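Local atomic coordinates of tryptophan halogenase (Shewanella frigidimarina, PDB entry 2PYX), a protein that probably acts as an FAD-dependent enzyme of the tryptophan halogenase family, characterised members of which halogenate the indole ring of tryptophan. Residues E419-Y422 and W423-R427. Sequence-based numbering, arbitrary orientation.
Sequences EDRY and WRDHR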
loop_
_atom_site.group_PDB
_atom_site.type_symbol
_atom_site.label_atom_id
_atom_site.label_comp_id
_atom_site.label_asym_id
_atom_site.label_seq_id
_atom_site.Cartn_x
_atom_site.Cartn_y
_atom_site.Cartn_z
ATOM N N GLU A 419 28.825 1.638 -6.596
ATOM C CA GLU A 419 29.361 2.882 -7.208
ATOM C C GLU A 419 28.965 4.151 -6.472
ATOM O O GLU A 419 29.703 5.161 -6.492
ATOM C CB GLU A 419 28.962 2.994 -8.680
ATOM C CG GLU A 419 29.657 1.962 -9.544
ATOM C CD GLU A 419 31.166 2.094 -9.473
ATOM O OE1 GLU A 419 31.659 3.199 -9.808
ATOM O OE2 GLU A 419 31.844 1.111 -9.069
ATOM N N ASP A 420 27.814 4.117 -5.807
ATOM C CA ASP A 420 27.257 5.303 -5.196
ATOM C C ASP A 420 27.243 5.236 -3.673
ATOM O O ASP A 420 26.834 4.227 -3.059
ATOM C CB ASP A 420 25.833 5.519 -5.669
ATOM C CG ASP A 420 25.737 5.670 -7.162
ATOM O OD1 ASP A 420 26.241 6.724 -7.649
ATOM O OD2 ASP A 420 25.159 4.760 -7.804
ATOM N N ARG A 421 27.624 6.353 -3.058
ATOM C CA ARG A 421 27.627 6.446 -1.588
ATOM C C ARG A 421 26.269 6.075 -0.990
ATOM O O ARG A 421 26.219 5.462 0.072
ATOM C CB ARG A 421 28.034 7.867 -1.155
ATOM C CG ARG A 421 28.120 8.017 0.367
ATOM C CD ARG A 421 28.611 9.370 0.819
ATOM N NE ARG A 421 27.725 10.490 0.454
ATOM C CZ ARG A 421 26.758 11.006 1.189
ATOM N NH1 ARG A 421 26.410 10.425 2.322
ATOM N NH2 ARG A 421 26.115 12.081 0.795
ATOM N N TYR A 422 25.213 6.530 -1.636
ATOM C CA TYR A 422 23.833 6.256 -1.176
ATOM C C TYR A 422 23.630 4.766 -0.893
ATOM O O TYR A 422 23.131 4.368 0.180
ATOM C CB TYR A 422 22.830 6.719 -2.221
ATOM C CG TYR A 422 21.381 6.415 -1.922
ATOM C CD1 TYR A 422 20.612 7.278 -1.159
ATOM C CD2 TYR A 422 20.768 5.302 -2.477
ATOM C CE1 TYR A 422 19.264 7.068 -0.954
ATOM C CE2 TYR A 422 19.450 5.047 -2.265
ATOM C CZ TYR A 422 18.687 5.928 -1.501
ATOM O OH TYR A 422 17.357 5.726 -1.271
ATOM N N TRP A 423 24.055 3.925 -1.831
ATOM C CA TRP A 423 23.823 2.489 -1.706
ATOM C C TRP A 423 24.749 1.889 -0.659
ATOM O O TRP A 423 24.369 1.006 0.117
ATOM C CB TRP A 423 23.893 1.797 -3.091
ATOM C CG TRP A 423 22.753 2.224 -3.921
ATOM C CD1 TRP A 423 22.699 3.251 -4.819
ATOM C CD2 TRP A 423 21.409 1.679 -3.892
ATOM N NE1 TRP A 423 21.448 3.365 -5.356
ATOM C CE2 TRP A 423 20.629 2.415 -4.791
ATOM C CE3 TRP A 423 20.807 0.610 -3.198
ATOM C CZ2 TRP A 423 19.274 2.156 -4.993
ATOM C CZ3 TRP A 423 19.468 0.343 -3.438
ATOM C CH2 TRP A 423 18.725 1.091 -4.338
ATOM N N ARG A 424 26.017 2.352 -0.609
ATOM C CA ARG A 424 26.926 1.885 0.392
ATOM C C ARG A 424 26.436 2.259 1.779
ATOM O O ARG A 424 26.525 1.467 2.704
ATOM C CB ARG A 424 28.364 2.426 0.151
ATOM C CG ARG A 424 28.940 2.039 -1.231
ATOM C CD ARG A 424 30.429 2.459 -1.439
ATOM N NE ARG A 424 30.642 3.920 -1.358
ATOM C CZ ARG A 424 30.719 4.747 -2.398
ATOM N NH1 ARG A 424 30.609 4.329 -3.653
ATOM N NH2 ARG A 424 30.931 6.030 -2.176
ATOM N N ASP A 425 25.962 3.488 1.941
ATOM C CA ASP A 425 25.449 3.980 3.244
ATOM C C ASP A 425 24.265 3.129 3.734
ATOM O O ASP A 425 24.178 2.855 4.923
ATOM C CB ASP A 425 24.949 5.414 3.100
ATOM C CG ASP A 425 26.037 6.441 3.113
ATOM O OD1 ASP A 425 27.161 6.147 3.629
ATOM O OD2 ASP A 425 25.714 7.592 2.712
ATOM N N HIS A 426 23.448 2.639 2.799
ATOM C CA HIS A 426 22.263 1.821 3.174
ATOM C C HIS A 426 22.642 0.503 3.841
ATOM O O HIS A 426 21.773 -0.095 4.495
ATOM C CB HIS A 426 21.405 1.546 1.945
ATOM C CG HIS A 426 20.218 2.460 1.804
ATOM N ND1 HIS A 426 19.226 2.523 2.749
ATOM C CD2 HIS A 426 19.866 3.343 0.834
ATOM C CE1 HIS A 426 18.311 3.404 2.363
ATOM N NE2 HIS A 426 18.673 3.913 1.192
ATOM N N ARG A 427 23.891 0.032 3.664
ATOM C CA ARG A 427 24.357 -1.200 4.288
ATOM C C ARG A 427 25.072 -1.015 5.596
ATOM O O ARG A 427 25.528 -1.989 6.201
ATOM C CB ARG A 427 25.216 -1.997 3.312
ATOM C CG ARG A 427 24.478 -2.336 2.029
ATOM C CD ARG A 427 25.137 -3.369 1.162
ATOM N NE ARG A 427 26.397 -2.931 0.562
ATOM C CZ ARG A 427 26.502 -2.327 -0.621
ATOM N NH1 ARG A 427 25.459 -2.003 -1.330
ATOM N NH2 ARG A 427 27.707 -2.002 -1.086
HETATM O O HOH W 1 31.387 7.260 -4.871
#
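Arg-424 N and Asp-425 N bond back four residues to Asp-420 O and Arg-421 O, the pattern of the short helix 421-425, which Glu-419 and Asp-420 lead into from a loop. The Arg-424 N to Asp-420 O bond is nearly straight, at 168°; Arg-421 O receives Asp-425 N at 2.7 Å, and His-426 N adds a bond to Tyr-422 O. Asp-420 holds the N-cap position, though its carboxylate caps no backbone N-H. One turn apart and oppositely charged, Arg-421 and Asp-425 suit a salt bridge, NH1 to OD2 2.9 Å, the guanidinium meeting the carboxylate obliquely; His-303 also bonds this OD2, while Ser-302 O takes Arg-421 NH2. Arg-424 is long and flexible enough, bent at its third torsion, to fold its guanidinium back over the first turn, one face on the backbone of Asp-420 and Arg-421. A water in the plane of the Arg-424 guanidinium accepts from NH2 and donates to Glu-419 O, and Gln-418 O bonds NH1. With CG anti to the backbone N (chi1 176°), Tyr-422 sends its ring edge onto the face of the Trp-423 five-membered ring, Tyr-422 CD2 to Trp-423 NE1 3.5 Å, in a T-shaped pair with planes at 78°. The Tyr-422 ring in turn offers a face to the edge of His-426, centroids 4.7 Å apart. Flat rings with a polar atom suit this buried side, where each finds a partner: Tyr-422 OH Asn-253, Trp-423 NE1 Gln-279 O, His-426 ND1 Lys-409. A leucine in place of Tyr-422 would probably leave the indole face and imidazole edge without their aromatic partner, and Asn-253 without its hydroxyl mate. This is an amphipathic helical turn, an i to i+4 salt bridge on one flank and an aromatic cluster on the buried side.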